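Local coordinates for IWS1 (Encephalitozoon cuniculi, PDB 2XPP), which probably acts as a transcription factor that helps regulate RNA polymerase II transcription, at residues T5-S10 against L58-L63; S104-I109 against Q132-E137. All blocks are in the same frame, centred on the assembly; numbering follows the deposited sequence.

The two contacts follow one another along an all-helical chain, contact 1 closing before contact 2 opens, and their centres lie about 20 Å apart. Contact 1 sets the start of helix 5-30 against the turn between helices 54-59 and 62-70; contact 2 joins the start of helix 106-115 to helix 121-138. They meet through Leu63, whose CB is 3.5 Å from CB of Ser104, while its backbone O is 4.0 Å from CB of Val106. Contact 1 is partly buried; contact 2 is buried and lies beside the chain of another protein, where Ile109, Trp134 and Thr135 each meet an aromatic side chain of that chain.

Contact 1 (T5-S10 against L58-L63); sequences TVLEIS and LDEGIL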
ATOM      1  N   THR A   5     -16.714 -19.180  -1.096  1.00 35.00           N
ATOM      2  CA  THR A   5     -15.515 -19.288  -1.929  1.00 33.96           C
ATOM      3  C   THR A   5     -14.827 -17.945  -2.089  1.00 30.09           C
ATOM      4  O   THR A   5     -13.610 -17.885  -1.991  1.00 27.44           O
ATOM      5  CB  THR A   5     -15.781 -19.994  -3.337  1.00 35.80           C
ATOM      6  OG1 THR A   5     -16.675 -21.107  -3.186  1.00 41.97           O
ATOM      7  CG2 THR A   5     -14.460 -20.472  -3.975  1.00 37.78           C
ATOM      8  N   VAL A   6     -15.566 -16.850  -2.283  1.00 28.71           N
ATOM      9  CA  VAL A   6     -14.855 -15.591  -2.527  1.00 26.50           C
ATOM     10  C   VAL A   6     -14.056 -15.142  -1.281  1.00 24.86           C
ATOM     11  O   VAL A   6     -12.930 -14.667  -1.395  1.00 22.84           O
ATOM     12  CB  VAL A   6     -15.734 -14.479  -3.128  1.00 26.83           C
ATOM     13  CG1 VAL A   6     -16.805 -14.011  -2.155  1.00 30.50           C
ATOM     14  CG2 VAL A   6     -14.890 -13.354  -3.588  1.00 27.22           C
ATOM     15  N   LEU A   7     -14.607 -15.373  -0.088  1.00 24.66           N
ATOM     16  CA  LEU A   7     -13.813 -15.107   1.125  1.00 24.09           C
ATOM     17  C   LEU A   7     -12.601 -16.040   1.292  1.00 22.77           C
ATOM     18  O   LEU A   7     -11.516 -15.570   1.686  1.00 22.18           O
ATOM     19  CB  LEU A   7     -14.705 -15.063   2.394  1.00 24.78           C
ATOM     20  CG  LEU A   7     -15.511 -13.735   2.478  1.00 26.04           C
ATOM     21  CD1 LEU A   7     -16.565 -13.827   3.527  1.00 28.60           C
ATOM     22  CD2 LEU A   7     -14.674 -12.423   2.666  1.00 24.75           C
ATOM     23  N   GLU A   8     -12.740 -17.315   0.944  1.00 23.94           N
ATOM     24  CA  GLU A   8     -11.636 -18.259   1.053  1.00 25.55           C
ATOM     25  C   GLU A   8     -10.525 -17.836   0.111  1.00 23.75           C
ATOM     26  O   GLU A   8      -9.333 -17.880   0.459  1.00 23.16           O
ATOM     27  CB  GLU A   8     -12.101 -19.671   0.743  1.00 28.65           C
ATOM     28  CG  GLU A   8     -12.965 -20.264   1.843  1.00 34.22           C
ATOM     29  CD  GLU A   8     -13.802 -21.489   1.414  1.00 44.78           C
ATOM     30  OE1 GLU A   8     -13.589 -22.058   0.309  1.00 48.29           O
ATOM     31  OE2 GLU A   8     -14.678 -21.901   2.204  1.00 48.00           O
ATOM     32  N   ILE A   9     -10.910 -17.434  -1.099  1.00 22.81           N
ATOM     33  CA  ILE A   9      -9.901 -16.970  -2.064  1.00 21.82           C
ATOM     34  C   ILE A   9      -9.169 -15.734  -1.544  1.00 20.29           C
ATOM     35  O   ILE A   9      -7.952 -15.649  -1.596  1.00 19.62           O
ATOM     36  CB  ILE A   9     -10.497 -16.750  -3.496  1.00 22.03           C
ATOM     37  CG1 ILE A   9     -10.872 -18.094  -4.101  1.00 25.59           C
ATOM     38  CG2 ILE A   9      -9.428 -16.043  -4.386  1.00 21.48           C
ATOM     39  CD1 ILE A   9     -11.938 -18.049  -5.154  1.00 29.75           C
ATOM     40  N   SER A  10      -9.918 -14.781  -1.005  1.00 19.63           N
ATOM     41  CA  SER A  10      -9.315 -13.537  -0.575  1.00 19.49           C
ATOM     42  C   SER A  10      -8.420 -13.784   0.631  1.00 19.09           C
ATOM     43  O   SER A  10      -7.304 -13.244   0.698  1.00 18.74           O
ATOM     44  CB  SER A  10     -10.393 -12.500  -0.256  1.00 20.30           C
ATOM     45  OG  SER A  10     -11.154 -12.197  -1.417  1.00 22.68           O
ATOM     46  N   LEU A  58     -10.939  -6.063  -0.042  1.00 17.00           N
ATOM     47  CA  LEU A  58     -10.919  -4.837   0.756  1.00 16.38           C
ATOM     48  C   LEU A  58     -11.494  -5.146   2.142  1.00 17.35           C
ATOM     49  O   LEU A  58     -10.935  -4.713   3.158  1.00 17.78           O
ATOM     50  CB  LEU A  58     -11.728  -3.735   0.075  1.00 16.49           C
ATOM     51  CG  LEU A  58     -11.083  -3.157  -1.183  1.00 13.85           C
ATOM     52  CD1 LEU A  58     -12.052  -2.214  -1.895  1.00 18.09           C
ATOM     53  CD2 LEU A  58      -9.731  -2.422  -0.790  1.00 15.85           C
ATOM     54  N   ASP A  59     -12.584  -5.927   2.168  1.00 19.78           N
ATOM     55  CA  ASP A  59     -13.254  -6.332   3.418  1.00 20.73           C
ATOM     56  C   ASP A  59     -12.329  -7.164   4.316  1.00 20.75           C
ATOM     57  O   ASP A  59     -12.425  -7.091   5.562  1.00 20.85           O
ATOM     58  CB  ASP A  59     -14.532  -7.137   3.146  1.00 22.12           C
ATOM     59  CG  ASP A  59     -15.693  -6.279   2.690  1.00 26.01           C
ATOM     60  OD1 ASP A  59     -15.580  -5.037   2.714  1.00 26.56           O
ATOM     61  OD2 ASP A  59     -16.756  -6.853   2.331  1.00 28.26           O
ATOM     62  N   GLU A  60     -11.460  -7.959   3.696  1.00 19.60           N
ATOM     63  CA  GLU A  60     -10.527  -8.785   4.425  1.00 19.62           C
ATOM     64  C   GLU A  60      -9.219  -8.075   4.763  1.00 17.92           C
ATOM     65  O   GLU A  60      -8.285  -8.713   5.255  1.00 18.08           O
ATOM     66  CB  GLU A  60     -10.264 -10.119   3.719  1.00 19.57           C
ATOM     67  CG  GLU A  60     -11.484 -11.087   3.762  1.00 24.95           C
ATOM     68  CD  GLU A  60     -12.015 -11.379   5.188  1.00 26.27           C
ATOM     69  OE1 GLU A  60     -11.266 -11.940   6.023  1.00 26.89           O
ATOM     70  OE2 GLU A  60     -13.189 -11.053   5.484  1.00 28.39           O
ATOM     71  N   GLY A  61      -9.158  -6.763   4.509  1.00 17.62           N
ATOM     72  CA  GLY A  61      -7.998  -5.938   4.954  1.00 17.55           C
ATOM     73  C   GLY A  61      -6.768  -6.067   4.077  1.00 17.34           C
ATOM     74  O   GLY A  61      -5.631  -5.874   4.536  1.00 16.00           O
ATOM     75  N   ILE A  62      -6.975  -6.328   2.782  1.00 16.16           N
ATOM     76  CA  ILE A  62      -5.824  -6.544   1.901  1.00 15.05           C
ATOM     77  C   ILE A  62      -4.965  -5.264   1.819  1.00 13.74           C
ATOM     78  O   ILE A  62      -3.780  -5.331   1.413  1.00 13.76           O
ATOM     79  CB  ILE A  62      -6.233  -7.018   0.466  1.00 14.55           C
ATOM     80  CG1 ILE A  62      -5.060  -7.689  -0.281  1.00 15.30           C
ATOM     81  CG2 ILE A  62      -6.736  -5.830  -0.359  1.00 15.11           C
ATOM     82  CD1 ILE A  62      -4.568  -8.961   0.377  1.00 16.05           C
ATOM     83  N   LEU A  63      -5.540  -4.101   2.125  1.00 14.41           N
ATOM     84  CA  LEU A  63      -4.739  -2.893   2.104  1.00 13.29           C
ATOM     85  C   LEU A  63      -3.589  -2.952   3.088  1.00 12.44           C
ATOM     86  O   LEU A  63      -2.557  -2.284   2.854  1.00 13.40           O
ATOM     87  CB  LEU A  63      -5.562  -1.580   2.292  1.00 12.50           C
ATOM     88  CG  LEU A  63      -6.539  -1.353   1.154  1.00 12.23           C
ATOM     89  CD1 LEU A  63      -7.439  -0.142   1.479  1.00 15.05           C
ATOM     90  CD2 LEU A  63      -5.865  -1.146  -0.224  1.00 13.45           C
TER
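Leu7 and Glu60 carry this contact, their side chains crossing at about a right angle. The single branch of Leu7 that touches is CD2, which lies against the bent middle of the glutamate as well as its end: it is 3.6 Å from CG of Glu60 and 3.5 Å from OE2 of the same residue. With no hydrogen bond between the segments, the touch is van der Waals packing of a methyl on the glutamate chain. Glu60 reaches this place by folding at its second torsion (chi2 -55°), which turns the carboxylate aside instead of letting the chain run straight out. A second, looser approach comes from Ser10, whose CB is 4.4 Å from Glu60 CG.

The turn that presents Glu60 is a Schellman motif ending helix 54-59. Gly61, with positive phi, is its C-prime residue; its N donates to Leu58 O over 3.0 Å, and Ile62 N bonds to Leu57 O. Glu60 thus sits exactly where the backbone leaves the helix, before helix 62-70 sets off.

Further out, helix 5-30 grips the same turn by its polar groups. Arg11 NE makes a salt bridge with Glu60 OE1, and Lys14 NZ donates to the backbone O of Glu60, so helix 5-30 holds both the carboxylate and the backbone carbonyl of Glu60; the arginine would be expected to stabilise the ionised carboxylate. Ser10 turns its hydroxyl back into its own helix, where OG donates to Val6 O over 3.0 Å. That carbonyl also accepts from Ser10 N, and the two donors come from opposite faces of its plane, the hydroxyl tilted 31° out of it.

Contact 2 (S104-I109 against Q132-E137); sequences SGVGKI and QKWTNE
Trp134 directs the far end of its indole at the first turn of helix 106-115, joining it to helix 121-138 within the helical bundle of the TFIIS N-terminal domain. Two atoms of the six-membered ring do the touching. CZ3 lies 4.0 Å from Gly107 CA, and CH2 lies 4.1 Å from CG1 of Val106. Both partners approach the ring obliquely, and the Val106 and Trp134 side chains cross at about a right angle.

The tryptophan has CG anti to its carbonyl carbon and beside the backbone N (chi1 -66°), which points the indole at helix 106-115. There Gly107 offers backbone in place of a side chain, and its N is 4.1 Å from the same CZ3, so the ring end rests close to the main chain of helix 106-115. Val106 contributes the methyl that lies between its backbone N and carbonyl carbon (chi1 70°).

All three touching residues are buried. Leu101 of helix 98-104 packs on both Val106 and Trp134, and an aromatic side chain of another protein's chain also packs on Trp134, so the indole takes part in the internal packing and in the interface with that partner.

Ahead of helix 106-115 the chain turns at Gly105, which has positive phi. Ser104, whose OG is also hydrogen-bonded to His100 O, spans this corner as an ST turn: the N-H of Val106 points almost straight at its hydroxyl, with N and OG 3.1 Å apart and an angle of 165° at the hydrogen.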
ATOM      1  N   SER A 104      -6.443   0.706   7.525  1.00 19.60           N
ATOM      2  CA  SER A 104      -5.216   0.201   6.947  1.00 18.62           C
ATOM      3  C   SER A 104      -4.019   1.099   7.110  1.00 18.05           C
ATOM      4  O   SER A 104      -2.909   0.577   7.244  1.00 18.96           O
ATOM      5  CB  SER A 104      -5.346  -0.128   5.438  1.00 17.15           C
ATOM      6  OG  SER A 104      -5.405   1.079   4.648  1.00 18.79           O
ATOM      7  N   GLY A 105      -4.214   2.428   7.086  1.00 18.55           N
ATOM      8  CA  GLY A 105      -3.053   3.371   7.047  1.00 17.60           C
ATOM      9  C   GLY A 105      -2.238   3.365   5.773  1.00 17.48           C
ATOM     10  O   GLY A 105      -1.128   3.925   5.708  1.00 16.53           O
ATOM     11  N   VAL A 106      -2.791   2.751   4.729  1.00 16.92           N
ATOM     12  CA  VAL A 106      -2.052   2.694   3.443  1.00 15.49           C
ATOM     13  C   VAL A 106      -1.805   4.093   2.872  1.00 15.39           C
ATOM     14  O   VAL A 106      -0.807   4.297   2.160  1.00 15.10           O
ATOM     15  CB  VAL A 106      -2.734   1.723   2.429  1.00 14.18           C
ATOM     16  CG1 VAL A 106      -4.063   2.273   1.924  1.00 15.43           C
ATOM     17  CG2 VAL A 106      -1.793   1.449   1.217  1.00 14.24           C
ATOM     18  N   GLY A 107      -2.695   5.057   3.184  1.00 14.99           N
ATOM     19  CA  GLY A 107      -2.439   6.430   2.814  1.00 15.63           C
ATOM     20  C   GLY A 107      -1.091   6.967   3.288  1.00 15.33           C
ATOM     21  O   GLY A 107      -0.498   7.822   2.607  1.00 15.61           O
ATOM     22  N   LYS A 108      -0.618   6.478   4.431  1.00 14.47           N
ATOM     23  CA  LYS A 108       0.604   7.023   5.024  1.00 15.79           C
ATOM     24  C   LYS A 108       1.809   6.651   4.183  1.00 14.63           C
ATOM     25  O   LYS A 108       2.678   7.488   3.981  1.00 15.52           O
ATOM     26  CB  LYS A 108       0.765   6.596   6.465  1.00 15.56           C
ATOM     27  CG  LYS A 108      -0.350   7.224   7.293  1.00 17.47           C
ATOM     28  CD  LYS A 108      -0.463   6.615   8.596  1.00 23.91           C
ATOM     29  CE  LYS A 108      -1.537   7.311   9.399  1.00 25.63           C
ATOM     30  NZ  LYS A 108      -1.532   6.694  10.712  1.00 30.10           N
ATOM     31  N   ILE A 109       1.862   5.412   3.706  1.00 13.55           N
ATOM     32  CA  ILE A 109       3.008   5.017   2.838  1.00 13.25           C
ATOM     33  C   ILE A 109       2.889   5.644   1.450  1.00 13.29           C
ATOM     34  O   ILE A 109       3.886   6.102   0.894  1.00 12.68           O
ATOM     35  CB  ILE A 109       3.256   3.479   2.777  1.00 12.69           C
ATOM     36  CG1 ILE A 109       4.617   3.163   2.083  1.00 12.84           C
ATOM     37  CG2 ILE A 109       2.113   2.717   2.031  1.00 11.89           C
ATOM     38  CD1 ILE A 109       5.886   3.758   2.754  1.00 15.13           C
ATOM     39  N   GLN A 132      -4.293  12.586  -4.151  1.00 13.52           N
ATOM     40  CA  GLN A 132      -5.339  13.539  -4.493  1.00 16.09           C
ATOM     41  C   GLN A 132      -6.693  12.857  -4.679  1.00 17.04           C
ATOM     42  O   GLN A 132      -7.699  13.456  -4.357  1.00 18.18           O
ATOM     43  CB  GLN A 132      -4.960  14.364  -5.741  1.00 17.73           C
ATOM     44  CG  GLN A 132      -3.786  15.313  -5.382  1.00 22.12           C
ATOM     45  CD  GLN A 132      -3.959  16.013  -3.990  1.00 22.87           C
ATOM     46  OE1 GLN A 132      -3.252  15.673  -3.028  1.00 23.73           O
ATOM     47  NE2 GLN A 132      -4.899  16.962  -3.903  1.00 25.89           N
ATOM     48  N   LYS A 133      -6.703  11.639  -5.221  1.00 15.36           N
ATOM     49  CA  LYS A 133      -7.951  10.876  -5.386  1.00 17.03           C
ATOM     50  C   LYS A 133      -8.566  10.550  -4.028  1.00 16.66           C
ATOM     51  O   LYS A 133      -9.774  10.800  -3.786  1.00 17.36           O
ATOM     52  CB  LYS A 133      -7.668   9.550  -6.095  1.00 16.93           C
ATOM     53  CG  LYS A 133      -8.951   8.691  -6.325  1.00 20.02           C
ATOM     54  CD  LYS A 133      -8.579   7.403  -7.098  1.00 22.44           C
ATOM     55  CE  LYS A 133      -9.791   6.509  -7.274  1.00 25.14           C
ATOM     56  NZ  LYS A 133      -9.322   5.296  -8.015  1.00 23.47           N
ATOM     57  N   TRP A 134      -7.750   9.988  -3.160  1.00 15.23           N
ATOM     58  CA  TRP A 134      -8.218   9.603  -1.805  1.00 15.75           C
ATOM     59  C   TRP A 134      -8.579  10.800  -0.940  1.00 17.39           C
ATOM     60  O   TRP A 134      -9.417  10.675  -0.019  1.00 18.17           O
ATOM     61  CB  TRP A 134      -7.172   8.773  -1.108  1.00 14.33           C
ATOM     62  CG  TRP A 134      -6.967   7.439  -1.775  1.00 13.37           C
ATOM     63  CD1 TRP A 134      -7.768   6.859  -2.724  1.00 13.57           C
ATOM     64  CD2 TRP A 134      -5.884   6.551  -1.552  1.00 13.56           C
ATOM     65  NE1 TRP A 134      -7.221   5.634  -3.111  1.00 14.52           N
ATOM     66  CE2 TRP A 134      -6.063   5.437  -2.408  1.00 15.15           C
ATOM     67  CE3 TRP A 134      -4.755   6.595  -0.730  1.00 13.02           C
ATOM     68  CZ2 TRP A 134      -5.161   4.344  -2.431  1.00 15.91           C
ATOM     69  CZ3 TRP A 134      -3.861   5.501  -0.759  1.00 17.42           C
ATOM     70  CH2 TRP A 134      -4.083   4.402  -1.606  1.00 16.56           C
ATOM     71  N   THR A 135      -7.961  11.965  -1.201  1.00 16.29           N
ATOM     72  CA  THR A 135      -8.379  13.201  -0.464  1.00 17.66           C
ATOM     73  C   THR A 135      -9.854  13.519  -0.643  1.00 20.19           C
ATOM     74  O   THR A 135     -10.476  14.075   0.270  1.00 20.35           O
ATOM     75  CB  THR A 135      -7.477  14.426  -0.783  1.00 16.66           C
ATOM     76  OG1 THR A 135      -6.128  14.073  -0.452  1.00 16.68           O
ATOM     77  CG2 THR A 135      -7.933  15.692  -0.010  1.00 17.63           C
ATOM     78  N   ASN A 136     -10.422  13.165  -1.795  1.00 20.13           N
ATOM     79  CA  ASN A 136     -11.851  13.295  -1.988  1.00 22.99           C
ATOM     80  C   ASN A 136     -12.672  12.590  -0.926  1.00 23.26           C
ATOM     81  O   ASN A 136     -13.772  13.062  -0.638  1.00 25.44           O
ATOM     82  CB  ASN A 136     -12.303  12.821  -3.365  1.00 23.56           C
ATOM     83  CG  ASN A 136     -11.889  13.756  -4.458  1.00 26.44           C
ATOM     84  OD1 ASN A 136     -12.218  14.917  -4.433  1.00 32.07           O
ATOM     85  ND2 ASN A 136     -11.151  13.243  -5.423  1.00 32.05           N
ATOM     86  N   GLU A 137     -12.172  11.473  -0.385  1.00 23.95           N
ATOM     87  CA  GLU A 137     -12.887  10.720   0.673  1.00 24.75           C
ATOM     88  C   GLU A 137     -12.983  11.525   1.948  1.00 26.98           C
ATOM     89  O   GLU A 137     -13.895  11.317   2.781  1.00 29.28           O
ATOM     90  CB  GLU A 137     -12.241   9.357   0.926  1.00 24.97           C
ATOM     91  CG  GLU A 137     -12.118   8.500  -0.329  1.00 25.99           C
ATOM     92  CD  GLU A 137     -13.461   8.174  -0.997  1.00 27.75           C
ATOM     93  OE1 GLU A 137     -14.412   7.808  -0.284  1.00 30.73           O
ATOM     94  OE2 GLU A 137     -13.555   8.280  -2.249  1.00 31.93           O
TER